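Local structure of similarities with probable monooxygenase (Photorhabdus luminescens, 4HB9) at residues 19-25 with 342-346; 185-190 with 289-295; 217-221 with 245-251; 336-340 with 365-369. The protein binds flavin-adenine dinucleotide and is probably a flavoprotein monooxygenase of the aromatic-ring-hydroxylase type. All coordinates share one frame; numbering follows the deposited sequence.

Helix 11-22, close to the N terminus, meets helix 330-349 in interaction 1, which closes a loop of 316 residues and joins the Rossmann-like nucleotide-binding part to a helix far along the chain. Nested inside that loop, interaction 2 ties strand 179-191 to the 289-295 turn and the start of strand 295-301. Interaction 3, nested in turn within interaction 2, pairs the hairpin strands 218-228 and 240-251 of the same mixed sheet; the two touch through S289 and W246. Interaction 4 joins helices 330-349 and 355-386, follows interactions 2 and 3 in series, and crosses interaction 1, with which it shares helix 330-349.

Interaction 1 of 4, residues 19-25 with 342-346; sequences GLRKHGI and TQKLA. With EDO (1,2-ethanediol), chain E.
H23 overlaps two side chains of helix 330-349 with its imidazole: CD2 comes to 3.4 Å from A346 CB, and ND1 to 3.5 Å from the T342 methyl CG2, the two carbons approaching the ring obliquely. A bond to its own helix fixes the ring's rotation. ND1 donates to G19 O at 2.9 Å and 170°, with the oxygen nearly in the ring plane; the H23 backbone N reaches that oxygen from the opposite face of the carbonyl plane. T342 turns CG2 anti to the backbone N (OG1 at chi1 -65°), which sets the methyl against G19, while its hydroxyl bonds back to A338 O within its own helix. G19 has no side chain, and its CA lies 3.6 Å from T342 OG1, so the threonine lies directly against the helix backbone. Helix 11-22 starts within a glycine-rich turn of the Rossmann type, where FAD-binding G12 lies, and here its C-terminal end closes in a Schellman motif: I25 N bonds to L20 O and G24 N to R21 O, with G24 at positive phi. The chain is thereby turned so that I25 comes back against the other helix, its CD1 lying 3.8 Å from L345 O. Beside it the branch CD2 of L20 meets L345 CD1 at 3.9 Å, the two leucines crossing at a slant. V4 of strand 3-7 touches both L20 and I25, continuing this apolar layer into the parallel sheet.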
loop_
_atom_site.group_PDB
_atom_site.type_symbol
_atom_site.label_atom_id
_atom_site.label_comp_id
_atom_site.label_asym_id
_atom_site.label_seq_id
_atom_site.Cartn_x
_atom_site.Cartn_y
_atom_site.Cartn_z
ATOM N N GLY A 19 -15.479 8.246 6.103
ATOM C CA GLY A 19 -16.509 7.379 6.615
ATOM C C GLY A 19 -17.117 7.891 7.909
ATOM O O GLY A 19 -18.341 7.884 8.079
ATOM N N LEU A 20 -16.261 8.323 8.829
ATOM C CA LEU A 20 -16.741 8.847 10.118
ATOM C C LEU A 20 -17.574 10.114 9.923
ATOM O O LEU A 20 -18.638 10.260 10.545
ATOM C CB LEU A 20 -15.569 9.110 11.069
ATOM C CG LEU A 20 -14.761 7.856 11.424
ATOM C CD1 LEU A 20 -13.544 8.225 12.241
ATOM C CD2 LEU A 20 -15.598 6.832 12.166
ATOM N N ARG A 21 -17.125 11.012 9.051
ATOM C CA ARG A 21 -17.920 12.206 8.725
ATOM C C ARG A 21 -19.291 11.838 8.181
ATOM O O ARG A 21 -20.324 12.430 8.576
ATOM C CB ARG A 21 -17.169 13.116 7.762
ATOM C CG ARG A 21 -15.999 13.821 8.403
ATOM C CD ARG A 21 -14.927 14.252 7.410
ATOM N NE ARG A 21 -15.427 15.070 6.293
ATOM C CZ ARG A 21 -15.688 16.380 6.343
ATOM N NH1 ARG A 21 -15.537 17.073 7.464
ATOM N NH2 ARG A 21 -16.133 16.998 5.248
ATOM N N LYS A 22 -19.333 10.819 7.314
ATOM C CA LYS A 22 -20.613 10.349 6.787
ATOM C C LYS A 22 -21.585 9.948 7.884
ATOM O O LYS A 22 -22.801 10.156 7.742
ATOM C CB LYS A 22 -20.423 9.192 5.804
ATOM C CG LYS A 22 -21.681 8.850 5.049
ATOM C CD LYS A 22 -21.448 7.707 4.081
ATOM C CE LYS A 22 -22.743 7.385 3.355
ATOM N NZ LYS A 22 -22.494 6.422 2.261
ATOM N N HIS A 23 -21.058 9.398 8.986
ATOM C CA HIS A 23 -21.918 8.925 10.072
ATOM C C HIS A 23 -22.061 9.958 11.190
ATOM O O HIS A 23 -22.610 9.656 12.229
ATOM C CB HIS A 23 -21.430 7.570 10.580
ATOM C CG HIS A 23 -21.576 6.481 9.566
ATOM N ND1 HIS A 23 -20.733 6.364 8.481
ATOM C CD2 HIS A 23 -22.496 5.500 9.436
ATOM C CE1 HIS A 23 -21.111 5.332 7.743
ATOM N NE2 HIS A 23 -22.177 4.793 8.303
ATOM N N GLY A 24 -21.576 11.169 10.949
ATOM C CA GLY A 24 -21.762 12.293 11.846
ATOM C C GLY A 24 -20.793 12.353 13.012
ATOM O O GLY A 24 -21.057 13.013 14.006
ATOM N N ILE A 25 -19.660 11.684 12.866
ATOM C CA ILE A 25 -18.659 11.598 13.938
ATOM C C ILE A 25 -17.594 12.647 13.746
ATOM O O ILE A 25 -17.148 12.899 12.629
ATOM C CB ILE A 25 -18.084 10.169 13.979
ATOM C CG1 ILE A 25 -19.206 9.200 14.350
ATOM C CG2 ILE A 25 -16.910 10.064 14.935
ATOM C CD1 ILE A 25 -18.901 7.742 14.075
ATOM N N THR A 342 -15.165 2.362 10.469
ATOM C CA THR A 342 -16.287 3.301 10.317
ATOM C C THR A 342 -17.598 2.681 10.825
ATOM O O THR A 342 -18.328 3.297 11.612
ATOM C CB THR A 342 -16.474 3.707 8.839
ATOM O OG1 THR A 342 -15.330 4.435 8.405
ATOM C CG2 THR A 342 -17.708 4.568 8.673
ATOM N N GLN A 343 -17.902 1.492 10.323
ATOM C CA GLN A 343 -19.139 0.818 10.651
ATOM C C GLN A 343 -19.241 0.532 12.151
ATOM O O GLN A 343 -20.301 0.715 12.748
ATOM C CB GLN A 343 -19.296 -0.472 9.855
ATOM C CG GLN A 343 -19.506 -0.264 8.370
ATOM C CD GLN A 343 -19.320 -1.532 7.549
ATOM O OE1 GLN A 343 -18.776 -2.525 8.019
ATOM N NE2 GLN A 343 -19.736 -1.480 6.304
ATOM N N LYS A 344 -18.137 0.106 12.766
ATOM C CA LYS A 344 -18.138 -0.191 14.212
ATOM C C LYS A 344 -18.228 1.091 15.059
ATOM O O LYS A 344 -19.028 1.150 15.988
ATOM C CB LYS A 344 -16.927 -1.058 14.592
ATOM C CG LYS A 344 -16.890 -2.391 13.860
ATOM C CD LYS A 344 -18.221 -3.139 13.892
ATOM C CE LYS A 344 -18.143 -4.467 13.175
ATOM N NZ LYS A 344 -19.425 -5.214 13.293
ATOM N N LEU A 345 -17.486 2.145 14.720
ATOM C CA LEU A 345 -17.616 3.398 15.453
ATOM C C LEU A 345 -19.003 4.015 15.230
ATOM O O LEU A 345 -19.579 4.594 16.154
ATOM C CB LEU A 345 -16.484 4.387 15.129
ATOM C CG LEU A 345 -15.100 3.942 15.626
ATOM C CD1 LEU A 345 -14.031 4.852 15.094
ATOM C CD2 LEU A 345 -14.987 3.833 17.151
ATOM N N ALA A 346 -19.568 3.860 14.036
ATOM C CA ALA A 346 -20.922 4.385 13.788
ATOM C C ALA A 346 -21.942 3.706 14.719
ATOM O O ALA A 346 -22.887 4.350 15.166
ATOM C CB ALA A 346 -21.326 4.187 12.338
HETATM C C1 EDO E . -17.149 13.532 4.043
HETATM O O1 EDO E . -15.773 13.671 3.869
HETATM C C2 EDO E . -17.526 12.100 3.756
HETATM O O2 EDO E . -18.383 11.676 4.734
#

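Interaction 2 of 4, residues 185-190 with 289-295; sequences MIIGRA and SDMENIS
R189 grips D290 side-on, sending both NE (2.9 Å) and NH2 (3.0 Å) to the single oxygen D290 OD2. OD2 receives NE on its anti lone pair, while NH2 meets it nearly along the C-O axis, the guanidinium and carboxylate planes standing 46° apart. N293 ND2 lies over one guanidinium face and donates to the same D290 OD2 from above the carboxylate plane, at 2.7 Å. With CG anti to the backbone N (chi1 168°), D290 also presents OD1 to E292 N, an Asx turn within the type I turn D290-N293. Backbone bonds fasten the segment to the strand on both sides of the turn: D290 N to R189 O at its start, and after it the antiparallel hydrogen-bonded pair I187-S295, with I187 N 2.9 Å from S295 O. A water accepting from R189 N at 2.9 Å sits between these attachments, near D290 O and N293 O. Further out, G42 O and P228 O accept from R189 NH1, F243 makes a cation-pi contact with R189, and W246 NE1 meets S289 OG. The I187 side chain comes within about 5 Å of the bound FAD. Three donors converging on D290 OD2, two from a cation, would probably stabilise the carboxylate as an anion and restrain the turn's rotation against the strand.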
loop_
_atom_site.group_PDB
_atom_site.type_symbol
_atom_site.label_atom_id
_atom_site.label_comp_id
_atom_site.label_asym_id
_atom_site.label_seq_id
_atom_site.Cartn_x
_atom_site.Cartn_y
_atom_site.Cartn_z
HETATM N N MSE A 185 13.273 -8.030 -3.441
HETATM C CA MSE A 185 12.782 -7.727 -4.787
HETATM C C MSE A 185 13.379 -6.438 -5.285
HETATM O O MSE A 185 13.847 -5.597 -4.497
HETATM C CB MSE A 185 11.253 -7.677 -4.815
HETATM C CG MSE A 185 10.614 -6.576 -4.003
HETATM SE SE MSE A 185 8.619 -6.669 -4.108
HETATM C CE MSE A 185 8.238 -8.554 -4.154
ATOM N N ILE A 186 13.387 -6.307 -6.602
ATOM C CA ILE A 186 13.803 -5.086 -7.288
ATOM C C ILE A 186 12.659 -4.755 -8.240
ATOM O O ILE A 186 12.246 -5.609 -9.039
ATOM C CB ILE A 186 15.136 -5.286 -8.036
ATOM C CG1 ILE A 186 16.250 -5.686 -7.074
ATOM C CG2 ILE A 186 15.539 -4.031 -8.793
ATOM C CD1 ILE A 186 17.560 -6.025 -7.751
ATOM N N ILE A 187 12.126 -3.538 -8.121
ATOM C CA ILE A 187 10.938 -3.093 -8.847
ATOM C C ILE A 187 11.333 -1.924 -9.752
ATOM O O ILE A 187 11.951 -0.958 -9.289
ATOM C CB ILE A 187 9.854 -2.602 -7.878
ATOM C CG1 ILE A 187 9.523 -3.681 -6.834
ATOM C CG2 ILE A 187 8.585 -2.187 -8.637
ATOM C CD1 ILE A 187 8.516 -3.255 -5.772
ATOM N N GLY A 188 10.995 -2.017 -11.033
ATOM C CA GLY A 188 11.205 -0.899 -11.958
ATOM C C GLY A 188 9.967 -0.622 -12.786
ATOM O O GLY A 188 9.048 -1.447 -12.843
ATOM N N ARG A 189 9.940 0.546 -13.421
ATOM C CA ARG A 189 8.857 0.904 -14.308
ATOM C C ARG A 189 9.424 1.410 -15.607
ATOM O O ARG A 189 10.490 2.026 -15.633
ATOM C CB ARG A 189 7.962 1.979 -13.677
ATOM C CG ARG A 189 8.649 3.328 -13.466
ATOM C CD ARG A 189 7.756 4.381 -12.824
ATOM N NE ARG A 189 8.218 5.726 -13.228
ATOM C CZ ARG A 189 7.488 6.843 -13.204
ATOM N NH1 ARG A 189 6.261 6.853 -12.711
ATOM N NH2 ARG A 189 7.994 7.992 -13.678
ATOM N N ALA A 190 8.677 1.192 -16.677
ATOM C CA ALA A 190 9.046 1.718 -17.980
ATOM C C ALA A 190 7.841 2.350 -18.642
ATOM O O ALA A 190 6.817 1.698 -18.798
ATOM C CB ALA A 190 9.593 0.602 -18.840
ATOM N N SER A 289 13.811 0.977 -18.645
ATOM C CA SER A 289 13.165 1.457 -17.439
ATOM C C SER A 289 13.693 2.831 -16.995
ATOM O O SER A 289 14.764 3.291 -17.382
ATOM C CB SER A 289 13.256 0.402 -16.330
ATOM O OG SER A 289 12.502 -0.738 -16.729
ATOM N N ASP A 290 12.882 3.481 -16.180
ATOM C CA ASP A 290 13.105 4.818 -15.675
ATOM C C ASP A 290 14.177 4.814 -14.588
ATOM O O ASP A 290 13.948 4.275 -13.512
ATOM C CB ASP A 290 11.760 5.278 -15.091
ATOM C CG ASP A 290 11.852 6.538 -14.261
ATOM O OD1 ASP A 290 12.933 7.174 -14.167
ATOM O OD2 ASP A 290 10.798 6.911 -13.710
HETATM N N MSE A 291 15.309 5.469 -14.820
HETATM C CA MSE A 291 16.431 5.455 -13.849
HETATM C C MSE A 291 16.186 6.200 -12.559
HETATM O O MSE A 291 16.947 6.053 -11.602
HETATM C CB MSE A 291 17.702 6.002 -14.495
HETATM C CG MSE A 291 18.202 5.059 -15.594
HETATM SE SE MSE A 291 19.310 6.004 -16.938
HETATM C CE MSE A 291 18.000 7.271 -17.701
ATOM N N GLU A 292 15.129 7.000 -12.498
ATOM C CA GLU A 292 14.740 7.679 -11.249
ATOM C C GLU A 292 13.786 6.893 -10.336
ATOM O O GLU A 292 13.515 7.323 -9.202
ATOM C CB GLU A 292 14.056 9.005 -11.575
ATOM C CG GLU A 292 14.879 10.238 -11.291
ATOM C CD GLU A 292 13.971 11.425 -11.063
ATOM O OE1 GLU A 292 13.124 11.691 -11.948
ATOM O OE2 GLU A 292 14.068 12.051 -9.985
ATOM N N ASN A 293 13.246 5.781 -10.823
ATOM C CA ASN A 293 12.245 5.025 -10.069
ATOM C C ASN A 293 12.550 3.513 -10.090
ATOM O O ASN A 293 11.734 2.737 -10.574
ATOM C CB ASN A 293 10.824 5.281 -10.624
ATOM C CG ASN A 293 10.289 6.680 -10.304
ATOM O OD1 ASN A 293 9.597 6.872 -9.300
ATOM N ND2 ASN A 293 10.600 7.660 -11.155
ATOM N N ILE A 294 13.715 3.102 -9.598
ATOM C CA ILE A 294 14.003 1.657 -9.411
ATOM C C ILE A 294 14.219 1.407 -7.937
ATOM O O ILE A 294 15.065 2.047 -7.326
ATOM C CB ILE A 294 15.231 1.156 -10.181
ATOM C CG1 ILE A 294 15.031 1.383 -11.675
ATOM C CG2 ILE A 294 15.447 -0.354 -9.951
ATOM C CD1 ILE A 294 16.299 1.217 -12.469
ATOM N N SER A 295 13.465 0.473 -7.366
ATOM C CA SER A 295 13.454 0.318 -5.908
ATOM C C SER A 295 13.807 -1.107 -5.484
ATOM O O SER A 295 13.108 -2.059 -5.852
ATOM C CB SER A 295 12.096 0.674 -5.331
ATOM O OG SER A 295 11.632 1.898 -5.850
HETATM O O HOH W 1 12.261 2.133 -12.859
#

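Interaction 3 of 4, residues 217-221 with 245-251; sequences PDWLF and VWVYVAA
Backbone bonds tie W219 to V249 and F221 to V247, two antiparallel hydrogen-bonded pairs. V249 N lies 2.9 Å from W219 O and F221 N 3.0 Å from V247 O, with a return bond in each pair. Between them L220 and Y248 form a non-hydrogen-bonded pair, where L220 CA makes a CA-H...O contact with V247 O. At the open end of the strands a water bridges the backbones, donating to P217 O and accepting from A251 N. The polar side-chain contact is a diagonal one: Y248 OH donates to D218 OD2 at 2.6 Å, reaching the carboxylate on its anti side, with ring and carboxylate planes 68° apart. D218 holds CG between the backbone N and carbonyl carbon (chi1 50°), which brings the carboxylate over to the phenol, and S216 OG bonds its other oxygen. Apolar contacts occupy both faces. On the face of D218, L220 and Y248, the branch CD1 of L220 rests 4.0 Å from Y248 CB and 4.1 Å from W246 CE3. On the face of W219 and F221, their CB atoms pair with those of V249 and V247, and V247 CG2 sits at the edge of the F221 ring. This hairpin lies mid-sheet, strand 179-191 flanking 240-251 and strand 210-212 flanking 218-228. V271 of helix 264-274 covers W246 and Y248, while A384 of helix 355-386 covers W219 and V249.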
loop_
_atom_site.group_PDB
_atom_site.type_symbol
_atom_site.label_atom_id
_atom_site.label_comp_id
_atom_site.label_asym_id
_atom_site.label_seq_id
_atom_site.Cartn_x
_atom_site.Cartn_y
_atom_site.Cartn_z
ATOM N N PRO A 217 16.354 -20.025 -8.978
ATOM C CA PRO A 217 15.419 -19.839 -7.875
ATOM C C PRO A 217 14.982 -18.372 -7.726
ATOM O O PRO A 217 15.226 -17.735 -6.709
ATOM C CB PRO A 217 16.227 -20.304 -6.671
ATOM C CG PRO A 217 17.644 -19.974 -7.017
ATOM C CD PRO A 217 17.735 -20.241 -8.499
ATOM N N ASP A 218 14.347 -17.852 -8.750
ATOM C CA ASP A 218 13.935 -16.453 -8.757
ATOM C C ASP A 218 12.787 -16.290 -9.719
ATOM O O ASP A 218 12.271 -17.281 -10.259
ATOM C CB ASP A 218 15.149 -15.530 -9.043
ATOM C CG ASP A 218 15.961 -15.945 -10.276
ATOM O OD1 ASP A 218 15.520 -16.745 -11.104
ATOM O OD2 ASP A 218 17.078 -15.415 -10.404
ATOM N N TRP A 219 12.312 -15.065 -9.903
ATOM C CA TRP A 219 11.037 -14.870 -10.573
ATOM C C TRP A 219 10.982 -13.472 -11.158
ATOM O O TRP A 219 11.573 -12.568 -10.585
ATOM C CB TRP A 219 9.941 -15.012 -9.518
ATOM C CG TRP A 219 8.546 -15.165 -9.996
ATOM C CD1 TRP A 219 7.700 -14.180 -10.409
ATOM C CD2 TRP A 219 7.800 -16.373 -10.019
ATOM N NE1 TRP A 219 6.476 -14.711 -10.726
ATOM C CE2 TRP A 219 6.512 -16.061 -10.483
ATOM C CE3 TRP A 219 8.097 -17.697 -9.691
ATOM C CZ2 TRP A 219 5.519 -17.024 -10.624
ATOM C CZ3 TRP A 219 7.109 -18.645 -9.818
ATOM C CH2 TRP A 219 5.843 -18.315 -10.279
ATOM N N LEU A 220 10.227 -13.287 -12.229
ATOM C CA LEU A 220 9.963 -11.928 -12.769
ATOM C C LEU A 220 8.481 -11.758 -13.024
ATOM O O LEU A 220 7.854 -12.538 -13.779
ATOM C CB LEU A 220 10.741 -11.636 -14.036
ATOM C CG LEU A 220 10.684 -10.183 -14.530
ATOM C CD1 LEU A 220 11.563 -9.247 -13.687
ATOM C CD2 LEU A 220 11.171 -10.113 -15.965
ATOM N N PHE A 221 7.903 -10.768 -12.343
ATOM C CA PHE A 221 6.487 -10.468 -12.450
ATOM C C PHE A 221 6.364 -9.206 -13.304
ATOM O O PHE A 221 7.135 -8.267 -13.112
ATOM C CB PHE A 221 5.855 -10.299 -11.059
ATOM C CG PHE A 221 4.411 -9.923 -11.112
ATOM C CD1 PHE A 221 3.470 -10.823 -11.600
ATOM C CD2 PHE A 221 3.986 -8.651 -10.746
ATOM C CE1 PHE A 221 2.136 -10.469 -11.703
ATOM C CE2 PHE A 221 2.646 -8.289 -10.838
ATOM C CZ PHE A 221 1.719 -9.209 -11.302
ATOM N N VAL A 245 5.324 -2.283 -15.259
ATOM C CA VAL A 245 6.044 -2.467 -14.033
ATOM C C VAL A 245 6.609 -3.864 -14.065
ATOM O O VAL A 245 5.911 -4.815 -14.428
ATOM C CB VAL A 245 5.198 -2.192 -12.756
ATOM C CG1 VAL A 245 3.826 -2.855 -12.768
ATOM C CG2 VAL A 245 5.969 -2.611 -11.503
ATOM N N TRP A 246 7.871 -3.988 -13.687
ATOM C CA TRP A 246 8.486 -5.317 -13.500
ATOM C C TRP A 246 9.017 -5.475 -12.085
ATOM O O TRP A 246 9.475 -4.505 -11.443
ATOM C CB TRP A 246 9.570 -5.587 -14.531
ATOM C CG TRP A 246 10.665 -4.573 -14.600
ATOM C CD1 TRP A 246 10.720 -3.490 -15.428
ATOM C CD2 TRP A 246 11.848 -4.511 -13.788
ATOM N NE1 TRP A 246 11.857 -2.773 -15.200
ATOM C CE2 TRP A 246 12.575 -3.367 -14.202
ATOM C CE3 TRP A 246 12.364 -5.304 -12.768
ATOM C CZ2 TRP A 246 13.786 -3.018 -13.646
ATOM C CZ3 TRP A 246 13.560 -4.941 -12.194
ATOM C CH2 TRP A 246 14.262 -3.804 -12.629
ATOM N N VAL A 247 8.950 -6.707 -11.592
ATOM C CA VAL A 247 9.412 -6.999 -10.239
ATOM C C VAL A 247 10.282 -8.235 -10.273
ATOM O O VAL A 247 9.805 -9.307 -10.622
ATOM C CB VAL A 247 8.250 -7.223 -9.260
ATOM C CG1 VAL A 247 8.799 -7.371 -7.863
ATOM C CG2 VAL A 247 7.251 -6.068 -9.317
ATOM N N TYR A 248 11.565 -8.066 -9.993
ATOM C CA TYR A 248 12.480 -9.206 -9.942
ATOM C C TYR A 248 12.521 -9.661 -8.511
ATOM O O TYR A 248 12.758 -8.848 -7.620
ATOM C CB TYR A 248 13.896 -8.851 -10.427
ATOM C CG TYR A 248 14.898 -9.964 -10.207
ATOM C CD1 TYR A 248 14.908 -11.113 -11.007
ATOM C CD2 TYR A 248 15.788 -9.898 -9.177
ATOM C CE1 TYR A 248 15.797 -12.144 -10.765
ATOM C CE2 TYR A 248 16.697 -10.907 -8.934
ATOM C CZ TYR A 248 16.702 -12.028 -9.714
ATOM O OH TYR A 248 17.621 -13.018 -9.428
ATOM N N VAL A 249 12.283 -10.956 -8.308
ATOM C CA VAL A 249 12.172 -11.550 -6.952
ATOM C C VAL A 249 13.183 -12.677 -6.797
ATOM O O VAL A 249 13.278 -13.532 -7.662
ATOM C CB VAL A 249 10.749 -12.073 -6.694
ATOM C CG1 VAL A 249 10.575 -12.519 -5.261
ATOM C CG2 VAL A 249 9.723 -11.012 -7.016
ATOM N N ALA A 250 13.956 -12.643 -5.717
ATOM C CA ALA A 250 14.989 -13.644 -5.468
ATOM C C ALA A 250 15.269 -13.770 -3.997
ATOM O O ALA A 250 14.761 -13.007 -3.208
ATOM C CB ALA A 250 16.280 -13.259 -6.185
ATOM N N ALA A 251 16.108 -14.730 -3.631
ATOM C CA ALA A 251 16.491 -14.890 -2.218
ATOM C C ALA A 251 17.375 -13.724 -1.831
ATOM O O ALA A 251 18.236 -13.289 -2.622
ATOM C CB ALA A 251 17.215 -16.214 -2.003
HETATM O O HOH W 2 17.315 -16.731 -5.436
#

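Interaction 4 of 4, residues 336-340 with 365-369; sequences RDALL and QMRAY. With EDO (1,2-ethanediol), chain G.
R336 lies flat over one face of the Y369 ring, planes 12° apart and centres 3.9 Å apart, a cation-pi stack in which the two side chains run past each other in opposite directions. Its chain is extended from CG to NE, with CG anti to the backbone N (chi1 -168°), and this straight course carries CD over the ring as a CH-pi contact, 3.9 Å from the Y369 centroid, before NE comes to 3.5 Å from Y369 CD2. At the guanidinium edge NH1 donates to O2 of an ethanediol, probably from the crystallisation liquor; F50 makes a further cation-pi contact. D337 takes the phenol instead: Y369 OH donates to D337 OD1 at 2.5 Å, on the anti lone pair of that oxygen, with carboxylate and ring nearly coplanar. D337 OD1 also lies 3.4 Å from CG of selenomethionine M366. H321 NE2 is also bonded to OD1, and G317 N to OD2, so both carboxylate oxygens are held. One turn later L340 sets CD2 at the ring's edge, 3.8 Å from Y369 OH and 3.7 Å from Q365 CB, while CD1 meets Q365 OE1. The Y369 ring thus has R336 over one face, M366 O over the opposite face, and D337 OD1 and L340 CD2 at its edge. Helices 330-349 and 355-386 run antiparallel here (159°), a helix pair beside the FAD site; D337 comes within about 7 Å of the cofactor, and FAD-binding N332 lies on helix 330-349, as D337 does.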
loop_
_atom_site.group_PDB
_atom_site.type_symbol
_atom_site.label_atom_id
_atom_site.label_comp_id
_atom_site.label_asym_id
_atom_site.label_seq_id
_atom_site.Cartn_x
_atom_site.Cartn_y
_atom_site.Cartn_z
ATOM N N ARG A 336 -10.242 -1.564 3.427
ATOM C CA ARG A 336 -11.114 -2.516 4.081
ATOM C C ARG A 336 -11.239 -2.240 5.590
ATOM O O ARG A 336 -12.346 -2.286 6.132
ATOM C CB ARG A 336 -10.565 -3.921 3.871
ATOM C CG ARG A 336 -11.506 -5.033 4.239
ATOM C CD ARG A 336 -10.890 -6.352 3.819
ATOM N NE ARG A 336 -11.728 -7.481 4.191
ATOM C CZ ARG A 336 -11.432 -8.755 3.919
ATOM N NH1 ARG A 336 -10.322 -9.072 3.269
ATOM N NH2 ARG A 336 -12.261 -9.710 4.284
ATOM N N ASP A 337 -10.101 -2.020 6.248
ATOM C CA ASP A 337 -10.071 -1.649 7.673
ATOM C C ASP A 337 -10.882 -0.368 7.929
ATOM O O ASP A 337 -11.653 -0.284 8.890
ATOM C CB ASP A 337 -8.666 -1.356 8.164
ATOM C CG ASP A 337 -7.744 -2.582 8.229
ATOM O OD1 ASP A 337 -8.171 -3.754 8.087
ATOM O OD2 ASP A 337 -6.535 -2.339 8.409
ATOM N N ALA A 338 -10.706 0.624 7.069
ATOM C CA ALA A 338 -11.365 1.936 7.243
ATOM C C ALA A 338 -12.883 1.824 7.176
ATOM O O ALA A 338 -13.607 2.404 8.000
ATOM C CB ALA A 338 -10.834 2.939 6.223
ATOM N N LEU A 339 -13.373 1.033 6.233
ATOM C CA LEU A 339 -14.802 0.786 6.126
ATOM C C LEU A 339 -15.309 0.047 7.373
ATOM O O LEU A 339 -16.326 0.390 7.963
ATOM C CB LEU A 339 -15.097 -0.048 4.883
ATOM C CG LEU A 339 -16.565 -0.424 4.721
ATOM C CD1 LEU A 339 -17.435 0.800 4.643
ATOM C CD2 LEU A 339 -16.787 -1.287 3.496
ATOM N N LEU A 340 -14.592 -0.992 7.757
ATOM C CA LEU A 340 -14.979 -1.759 8.939
ATOM C C LEU A 340 -14.996 -0.924 10.224
ATOM O O LEU A 340 -15.973 -0.956 10.979
ATOM C CB LEU A 340 -14.055 -2.955 9.092
ATOM C CG LEU A 340 -14.449 -3.895 10.232
ATOM C CD1 LEU A 340 -15.877 -4.406 10.032
ATOM C CD2 LEU A 340 -13.415 -5.006 10.268
ATOM N N GLN A 365 -12.352 -9.008 13.789
ATOM C CA GLN A 365 -12.585 -9.215 12.365
ATOM C C GLN A 365 -11.335 -8.900 11.561
ATOM O O GLN A 365 -10.997 -9.623 10.620
ATOM C CB GLN A 365 -13.752 -8.364 11.844
ATOM C CG GLN A 365 -15.091 -8.771 12.423
ATOM C CD GLN A 365 -16.262 -8.206 11.654
ATOM O OE1 GLN A 365 -16.236 -8.115 10.419
ATOM N NE2 GLN A 365 -17.306 -7.844 12.378
HETATM N N MSE A 366 -10.651 -7.828 11.933
HETATM C CA MSE A 366 -9.489 -7.373 11.190
HETATM C C MSE A 366 -8.389 -8.400 11.298
HETATM O O MSE A 366 -7.756 -8.736 10.297
HETATM C CB MSE A 366 -9.060 -6.009 11.700
HETATM C CG MSE A 366 -7.820 -5.483 10.986
HETATM SE SE MSE A 366 -6.196 -5.960 11.995
HETATM C CE MSE A 366 -6.467 -4.604 13.392
ATOM N N ARG A 367 -8.144 -8.919 12.506
ATOM C CA ARG A 367 -7.158 -9.982 12.680
ATOM C C ARG A 367 -7.429 -11.188 11.787
ATOM O O ARG A 367 -6.480 -11.781 11.249
ATOM C CB ARG A 367 -7.050 -10.426 14.153
ATOM C CG ARG A 367 -6.206 -9.504 15.019
ATOM C CD ARG A 367 -5.897 -10.120 16.386
ATOM N NE ARG A 367 -7.131 -10.336 17.135
ATOM C CZ ARG A 367 -7.716 -9.443 17.926
ATOM N NH1 ARG A 367 -7.179 -8.251 18.158
ATOM N NH2 ARG A 367 -8.844 -9.775 18.529
ATOM N N ALA A 368 -8.693 -11.562 11.618
ATOM C CA ALA A 368 -9.028 -12.736 10.797
ATOM C C ALA A 368 -8.578 -12.566 9.352
ATOM O O ALA A 368 -7.900 -13.437 8.809
ATOM C CB ALA A 368 -10.515 -13.046 10.828
ATOM N N TYR A 369 -8.937 -11.455 8.710
ATOM C CA TYR A 369 -8.479 -11.284 7.332
ATOM C C TYR A 369 -7.017 -10.887 7.253
ATOM O O TYR A 369 -6.340 -11.297 6.296
ATOM C CB TYR A 369 -9.392 -10.396 6.471
ATOM C CG TYR A 369 -9.579 -8.966 6.919
ATOM C CD1 TYR A 369 -8.578 -8.011 6.767
ATOM C CD2 TYR A 369 -10.806 -8.553 7.426
ATOM C CE1 TYR A 369 -8.787 -6.692 7.153
ATOM C CE2 TYR A 369 -11.027 -7.251 7.805
ATOM C CZ TYR A 369 -10.039 -6.324 7.666
ATOM O OH TYR A 369 -10.336 -5.054 8.063
HETATM C C1 EDO G . -7.145 -7.390 -0.041
HETATM O O1 EDO G . -7.765 -8.482 -0.720
HETATM C C2 EDO G . -8.198 -6.688 0.799
HETATM O O2 EDO G . -8.319 -7.310 2.065
#